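Local coordinates for iron-binding protein (Staphylococcus epidermidis, PDB 4M7O) that probably binds iron, perhaps as an iron complex, outside the cell membrane and hands it to an uptake transporter, as solute-binding proteins of this family do, at residues D141-K144 / H145-K149; D179-F182 / N183-E187; A85-S88 / Q89-S92. One frame throughout, in Å; residues are numbered along the deposited sequence.

Interaction 1 of 3, residues D141-K144 / H145-K149; sequences DETK and HNVDK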
loop_
_atom_site.group_PDB
_atom_site.type_symbol
_atom_site.label_atom_id
_atom_site.label_comp_id
_atom_site.label_asym_id
_atom_site.label_seq_id
_atom_site.Cartn_x
_atom_site.Cartn_y
_atom_site.Cartn_z
ATOM N N ASP A 141 5.367 -13.582 11.352
ATOM C CA ASP A 141 6.124 -14.753 10.913
ATOM C C ASP A 141 5.554 -15.393 9.650
ATOM O O ASP A 141 6.303 -15.784 8.759
ATOM C CB ASP A 141 6.211 -15.785 12.036
ATOM C CG ASP A 141 7.082 -15.319 13.186
ATOM O OD1 ASP A 141 7.968 -14.467 12.951
ATOM O OD2 ASP A 141 6.883 -15.809 14.320
ATOM N N GLU A 142 4.232 -15.493 9.565
ATOM C CA GLU A 142 3.608 -16.122 8.411
ATOM C C GLU A 142 3.743 -15.229 7.189
ATOM O O GLU A 142 3.932 -15.704 6.062
ATOM C CB GLU A 142 2.137 -16.431 8.687
ATOM C CG GLU A 142 1.526 -17.378 7.675
ATOM C CD GLU A 142 0.263 -16.833 7.049
ATOM O OE1 GLU A 142 -0.445 -17.604 6.364
ATOM O OE2 GLU A 142 -0.020 -15.630 7.234
ATOM N N THR A 143 3.659 -13.924 7.416
ATOM C CA THR A 143 3.784 -12.976 6.327
ATOM C C THR A 143 5.222 -12.957 5.791
ATOM O O THR A 143 5.433 -12.899 4.581
ATOM C CB THR A 143 3.352 -11.582 6.768
ATOM O OG1 THR A 143 2.008 -11.642 7.272
ATOM C CG2 THR A 143 3.410 -10.630 5.599
ATOM N N LYS A 144 6.205 -13.028 6.688
ATOM C CA LYS A 144 7.598 -13.139 6.275
ATOM C C LYS A 144 7.781 -14.378 5.407
ATOM O O LYS A 144 8.454 -14.329 4.380
ATOM C CB LYS A 144 8.519 -13.230 7.493
ATOM C CG LYS A 144 8.945 -11.891 8.060
ATOM C CD LYS A 144 9.660 -12.047 9.405
ATOM C CE LYS A 144 10.130 -10.693 9.947
ATOM N NZ LYS A 144 10.715 -10.793 11.316
ATOM N N HIS A 145 7.178 -15.489 5.824
ATOM C CA HIS A 145 7.300 -16.738 5.085
ATOM C C HIS A 145 6.818 -16.575 3.645
ATOM O O HIS A 145 7.479 -16.995 2.707
ATOM C CB HIS A 145 6.517 -17.856 5.771
ATOM C CG HIS A 145 6.519 -19.142 5.005
ATOM N ND1 HIS A 145 7.630 -19.957 4.916
ATOM C CD2 HIS A 145 5.550 -19.749 4.281
ATOM C CE1 HIS A 145 7.341 -21.012 4.176
ATOM N NE2 HIS A 145 6.086 -20.911 3.778
ATOM N N ASN A 146 5.660 -15.957 3.471
ATOM C CA ASN A 146 5.112 -15.780 2.135
ATOM C C ASN A 146 5.933 -14.817 1.299
ATOM O O ASN A 146 6.113 -15.032 0.099
ATOM C CB ASN A 146 3.659 -15.310 2.219
ATOM C CG ASN A 146 2.773 -16.322 2.907
ATOM O OD1 ASN A 146 2.999 -17.526 2.803
ATOM N ND2 ASN A 146 1.759 -15.841 3.611
ATOM N N VAL A 147 6.419 -13.750 1.932
ATOM C CA VAL A 147 7.253 -12.771 1.251
ATOM C C VAL A 147 8.562 -13.424 0.824
ATOM O O VAL A 147 8.964 -13.308 -0.333
ATOM C CB VAL A 147 7.524 -11.544 2.141
ATOM C CG1 VAL A 147 8.589 -10.653 1.531
ATOM C CG2 VAL A 147 6.231 -10.743 2.374
ATOM N N ASP A 148 9.208 -14.131 1.746
ATOM C CA ASP A 148 10.480 -14.795 1.457
ATOM C C ASP A 148 10.357 -15.805 0.327
ATOM O O ASP A 148 11.310 -16.036 -0.417
ATOM C CB ASP A 148 11.034 -15.483 2.710
ATOM C CG ASP A 148 11.370 -14.498 3.818
ATOM O OD1 ASP A 148 11.320 -13.269 3.567
ATOM O OD2 ASP A 148 11.690 -14.954 4.939
ATOM N N LYS A 149 9.181 -16.411 0.206
ATOM C CA LYS A 149 8.903 -17.317 -0.899
ATOM C C LYS A 149 8.951 -16.585 -2.248
ATOM O O LYS A 149 9.561 -17.075 -3.191
ATOM C CB LYS A 149 7.544 -17.977 -0.689
ATOM C CG LYS A 149 7.245 -19.135 -1.610
ATOM C CD LYS A 149 6.017 -19.896 -1.126
#
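A bend at chi2 (-127°) turns the carboxylate of Glu-142 along the helix toward Asn-146, while a chi1 of -62° in Asn-146 sets its CG beside its own backbone N and tips the amide back over the preceding turn. The two flat groups approach with their planes 69° apart, and Glu-142 CD comes 3.9 Å from Asn-146 ND2. This is proximity without a hydrogen bond: Glu-142 OE2 instead forms a salt bridge with Arg-38. Asn-146 ND2 also lies 3.3 Å from Glu-142 O, at an angle too poor for bonding; that carbonyl accepts from Asn-146 N.

Four i to i+4 backbone bonds run through two turns of alpha-helix, from His-145, Asn-146, Val-147 and Asp-148 back to Asp-141, Glu-142, Thr-143 and Lys-144. The last is the shortest, 2.7 Å from Asp-148 N to Lys-144 O. The carboxylate of Asp-148 turns back onto the same acceptor, with CG 3.0 Å from Lys-144 O. Its two oxygens and the carbonyl are all acceptors, so the closeness probably costs some electrostatic energy, tempered by solvent around these exposed residues.

On the buried side, Val-147 CG2 rests 3.2 Å from Thr-143 O and meets Thr-143 CG2 at 4.3 Å, methyl to methyl. Thr-143 OG1 is bonded to Leu-139 O. These two side chains fit between two helices: both touch Tyr-120 of helix 116-129 and Ile-264 of helix 264-275, whereas Lys-144, His-145 and Asp-148 are exposed. Such an amphipathic division suits helix 133-152, which stands in sequence between the two sheet-bearing lobes, consistent with the long interlobe helix characteristic of this family of binding proteins.

Interaction 2 of 3, residues D179-F182 / N183-E187; sequences DTFF and NDMLE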
loop_
_atom_site.group_PDB
_atom_site.type_symbol
_atom_site.label_atom_id
_atom_site.label_comp_id
_atom_site.label_asym_id
_atom_site.label_seq_id
_atom_site.Cartn_x
_atom_site.Cartn_y
_atom_site.Cartn_z
ATOM N N ASP A 179 13.065 5.553 -0.077
ATOM C CA ASP A 179 12.115 5.793 1.013
ATOM C C ASP A 179 10.668 5.648 0.559
ATOM O O ASP A 179 9.774 6.289 1.106
ATOM C CB ASP A 179 12.315 7.175 1.649
ATOM C CG ASP A 179 13.695 7.349 2.252
ATOM O OD1 ASP A 179 14.332 6.329 2.588
ATOM O OD2 ASP A 179 14.135 8.511 2.394
ATOM N N THR A 180 10.426 4.808 -0.440
ATOM C CA THR A 180 9.050 4.532 -0.854
ATOM C C THR A 180 8.794 3.043 -0.830
ATOM O O THR A 180 9.728 2.239 -0.919
ATOM C CB THR A 180 8.747 5.040 -2.267
ATOM O OG1 THR A 180 9.612 4.371 -3.197
ATOM C CG2 THR A 180 8.929 6.572 -2.362
ATOM N N PHE A 181 7.520 2.684 -0.732
ATOM C CA PHE A 181 7.126 1.292 -0.695
ATOM C C PHE A 181 7.501 0.617 -2.000
ATOM O O PHE A 181 8.051 -0.484 -2.003
ATOM C CB PHE A 181 5.626 1.160 -0.408
ATOM C CG PHE A 181 5.280 -0.054 0.409
ATOM C CD1 PHE A 181 5.772 -1.298 0.066
ATOM C CD2 PHE A 181 4.501 0.054 1.545
ATOM C CE1 PHE A 181 5.465 -2.423 0.814
ATOM C CE2 PHE A 181 4.198 -1.071 2.304
ATOM C CZ PHE A 181 4.687 -2.310 1.933
ATOM N N PHE A 182 7.234 1.280 -3.117
ATOM C CA PHE A 182 7.608 0.702 -4.403
ATOM C C PHE A 182 9.109 0.485 -4.508
ATOM O O PHE A 182 9.545 -0.466 -5.158
ATOM C CB PHE A 182 7.105 1.561 -5.559
ATOM C CG PHE A 182 5.610 1.713 -5.582
ATOM C CD1 PHE A 182 4.793 0.601 -5.465
ATOM C CD2 PHE A 182 5.020 2.964 -5.703
ATOM C CE1 PHE A 182 3.402 0.725 -5.465
ATOM C CE2 PHE A 182 3.632 3.098 -5.708
ATOM C CZ PHE A 182 2.826 1.976 -5.594
ATOM N N ASN A 183 9.906 1.350 -3.879
ATOM C CA ASN A 183 11.356 1.182 -3.969
ATOM C C ASN A 183 11.829 0.005 -3.141
ATOM O O ASN A 183 12.715 -0.730 -3.563
ATOM C CB ASN A 183 12.133 2.443 -3.582
ATOM C CG ASN A 183 13.633 2.238 -3.652
ATOM O OD1 ASN A 183 14.227 2.294 -4.730
ATOM N ND2 ASN A 183 14.254 1.994 -2.498
ATOM N N ASP A 184 11.230 -0.179 -1.966
ATOM C CA ASP A 184 11.629 -1.294 -1.116
ATOM C C ASP A 184 11.285 -2.618 -1.782
ATOM O O ASP A 184 12.053 -3.585 -1.693
ATOM C CB ASP A 184 10.983 -1.213 0.264
ATOM C CG ASP A 184 11.493 -2.295 1.202
ATOM O OD1 ASP A 184 12.723 -2.506 1.257
ATOM O OD2 ASP A 184 10.670 -2.945 1.875
HETATM N N MSE A 185 10.143 -2.656 -2.466
HETATM C CA MSE A 185 9.745 -3.871 -3.180
HETATM C C MSE A 185 10.772 -4.214 -4.259
HETATM O O MSE A 185 11.239 -5.351 -4.337
HETATM C CB MSE A 185 8.337 -3.734 -3.767
HETATM C CG MSE A 185 7.248 -3.599 -2.713
HETATM SE SE MSE A 185 5.462 -3.628 -3.502
HETATM C CE MSE A 185 4.942 -1.805 -3.130
ATOM N N LEU A 186 11.133 -3.226 -5.071
ATOM C CA LEU A 186 12.194 -3.396 -6.058
ATOM C C LEU A 186 13.465 -3.968 -5.442
ATOM O O LEU A 186 14.052 -4.905 -5.986
ATOM C CB LEU A 186 12.523 -2.064 -6.735
ATOM C CG LEU A 186 11.443 -1.512 -7.665
ATOM C CD1 LEU A 186 11.861 -0.153 -8.259
ATOM C CD2 LEU A 186 11.161 -2.521 -8.767
ATOM N N GLU A 187 13.892 -3.409 -4.314
ATOM C CA GLU A 187 15.149 -3.838 -3.712
ATOM C C GLU A 187 15.056 -5.274 -3.211
ATOM O O GLU A 187 16.012 -6.034 -3.324
ATOM C CB GLU A 187 15.591 -2.882 -2.603
ATOM C CG GLU A 187 15.946 -1.479 -3.103
ATOM C CD GLU A 187 16.569 -0.612 -2.018
ATOM O OE1 GLU A 187 16.589 -1.052 -0.843
ATOM O OE2 GLU A 187 17.035 0.506 -2.339
HETATM O O HOH W 1 12.979 2.209 0.126
#
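Two phenylalanines share one methyl group: CE of the selenomethionine Met-185 lies 3.3 Å from Phe-181 CD1 and 3.4 Å from Phe-182 CD1. It meets both rings obliquely, and a bend at chi3 (-113°) in Met-185 turns it back to them. Met-185 CG comes to the edge of the Phe-181 ring, in its plane. The selenium is 5.3 Å from the centroid of that ring, an oblique Met-aromatic contact. The Phe-182 and Met-185 side chains run alongside each other, pointing the same way.

The cluster sits on the first turn of the helix, whose N-cap is Thr-180: OG1 accepts from Asn-183 N at 3.1 Å and is also bonded to Gly-177 O, while Thr-180 O receives a straighter bond from Asp-184 N at 3.0 Å. The side-chain nitrogen of Asn-183, ND2, has two acceptors: a water at 2.9 Å and Glu-187 OE2 at 3.2 Å, the latter met from above the carboxylate plane; Asn-183 OD1 is taken by Asn-193 ND2.

Asp-184 OD2 accepts from Ile-116 N, tying helix 181-188 to the start of helix 116-129. The apolar side packs against two further elements: Phe-182 and Leu-186 lie on strand 162-168, and Phe-181, Met-185 and Leu-186 touch helix 264-275.

Interaction 3 of 3, residues A85-S88 / Q89-S92; sequences AHES and QKNS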
loop_
_atom_site.group_PDB
_atom_site.type_symbol
_atom_site.label_atom_id
_atom_site.label_comp_id
_atom_site.label_asym_id
_atom_site.label_seq_id
_atom_site.Cartn_x
_atom_site.Cartn_y
_atom_site.Cartn_z
ATOM N N ALA A 85 -7.372 4.254 13.046
ATOM C CA ALA A 85 -7.222 4.971 11.783
ATOM C C ALA A 85 -5.783 4.879 11.288
ATOM O O ALA A 85 -4.979 4.124 11.830
ATOM C CB ALA A 85 -7.645 6.432 11.931
ATOM N N HIS A 86 -5.459 5.674 10.275
ATOM C CA HIS A 86 -4.162 5.588 9.612
ATOM C C HIS A 86 -3.511 6.959 9.575
ATOM O O HIS A 86 -4.216 7.970 9.480
ATOM C CB HIS A 86 -4.387 5.093 8.193
ATOM C CG HIS A 86 -3.182 4.481 7.558
ATOM N ND1 HIS A 86 -2.472 5.105 6.556
ATOM C CD2 HIS A 86 -2.574 3.283 7.759
ATOM C CE1 HIS A 86 -1.475 4.326 6.173
ATOM N NE2 HIS A 86 -1.518 3.214 6.889
ATOM N N GLU A 87 -2.179 7.003 9.642
ATOM C CA GLU A 87 -1.449 8.270 9.573
ATOM C C GLU A 87 -1.853 9.076 8.342
ATOM O O GLU A 87 -1.949 10.291 8.410
ATOM C CB GLU A 87 0.070 8.034 9.584
ATOM C CG GLU A 87 0.898 9.304 9.712
ATOM C CD GLU A 87 2.394 9.060 9.557
ATOM O OE1 GLU A 87 2.814 7.883 9.446
ATOM O OE2 GLU A 87 3.153 10.053 9.541
ATOM N N SER A 88 -2.130 8.403 7.230
ATOM C CA SER A 88 -2.493 9.111 5.994
ATOM C C SER A 88 -3.798 9.911 6.105
ATOM O O SER A 88 -4.100 10.728 5.232
ATOM C CB SER A 88 -2.579 8.140 4.809
ATOM O OG SER A 88 -3.563 7.142 5.035
ATOM N N GLN A 89 -4.544 9.688 7.187
ATOM C CA GLN A 89 -5.866 10.283 7.384
ATOM C C GLN A 89 -5.895 11.392 8.419
ATOM O O GLN A 89 -6.957 11.974 8.660
ATOM C CB GLN A 89 -6.876 9.201 7.826
ATOM C CG GLN A 89 -7.114 8.116 6.789
ATOM C CD GLN A 89 -7.873 6.930 7.339
ATOM O OE1 GLN A 89 -7.638 6.488 8.472
ATOM N NE2 GLN A 89 -8.792 6.400 6.537
ATOM N N LYS A 90 -4.760 11.680 9.049
ATOM C CA LYS A 90 -4.727 12.744 10.061
ATOM C C LYS A 90 -5.308 14.066 9.562
ATOM O O LYS A 90 -6.042 14.740 10.294
ATOM C CB LYS A 90 -3.309 12.970 10.596
ATOM C CG LYS A 90 -2.798 11.868 11.523
ATOM C CD LYS A 90 -1.534 12.328 12.250
ATOM C CE LYS A 90 -0.800 11.169 12.913
ATOM N NZ LYS A 90 0.496 11.628 13.486
ATOM N N ASN A 91 -5.006 14.425 8.316
ATOM C CA ASN A 91 -5.413 15.731 7.781
ATOM C C ASN A 91 -6.847 15.825 7.244
ATOM O O ASN A 91 -7.335 16.919 6.964
ATOM C CB ASN A 91 -4.415 16.205 6.730
ATOM C CG ASN A 91 -3.055 16.482 7.325
ATOM O OD1 ASN A 91 -2.954 17.056 8.414
ATOM N ND2 ASN A 91 -1.997 16.057 6.632
ATOM N N SER A 92 -7.515 14.685 7.091
ATOM C CA SER A 92 -8.905 14.700 6.647
ATOM C C SER A 92 -9.837 14.155 7.731
ATOM O O SER A 92 -10.727 14.863 8.213
ATOM C CB SER A 92 -9.064 13.914 5.341
ATOM O OG SER A 92 -8.402 12.673 5.422
#
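His-86 and Gln-89 join through two hydrogen bonds where strand 82-86, of the five-stranded parallel sheet, ends in a 3-10 turn leading into the loop before helix 94-102. In the backbone bond, Gln-89 N gives to His-86 O at 2.9 Å, closing the turn. The second reverses the direction: His-86 N gives to Gln-89 OE1, also 2.9 Å, with the donor tilted 26° from the amide carbonyl plane. A further turn bond, from Lys-90 N to Glu-87 O at 3.2 Å, is nearly straight at 173°.

Among the side-chain bonds, Gln-89 is held at both ends of its amide, since NE2 gives to Leu-28 O after the neighbouring strand 25-27; the flat group is thereby fixed in rotation. The His-86 ring is tethered by Ser-88: ND1 and OG lie 2.8 Å apart in a hydrogen bond that either could donate, and Ser-88 N adds a weak bond to ND1. Glu-87 OE1 accepts from Asp-112 N, beyond strand 106-110.

The remaining contacts are van der Waals or between separated charges: Gln-89 OE1 lies against the CB atoms of Ala-85 and His-86. Glu-87 and Lys-90 bear opposite charges whose groups do not meet; their side chains come closest at Glu-87 CG and Lys-90 CE, 4.1 Å apart.

Overall arrangement
The three contacts follow one another along the chain in the order 3, 1, 2, and none touches another. Interactions 1 and 2 have centres about 17 Å apart and are bridged by helix 264-275: Ile-264 and Leu-268 each meet side chains from both. Interaction 3 belongs to the parallel-sheet lobe, about 28 Å from interaction 1 between centres and on the opposite side of the chain's centre. Its nearest atoms come within about 8 Å of interaction 2, and both use the segment after strand 106-110, through Asp-112 on one side and Gln-114 to Ile-116 on the other. No iron site is established here, so none of them can be assigned to ligand binding.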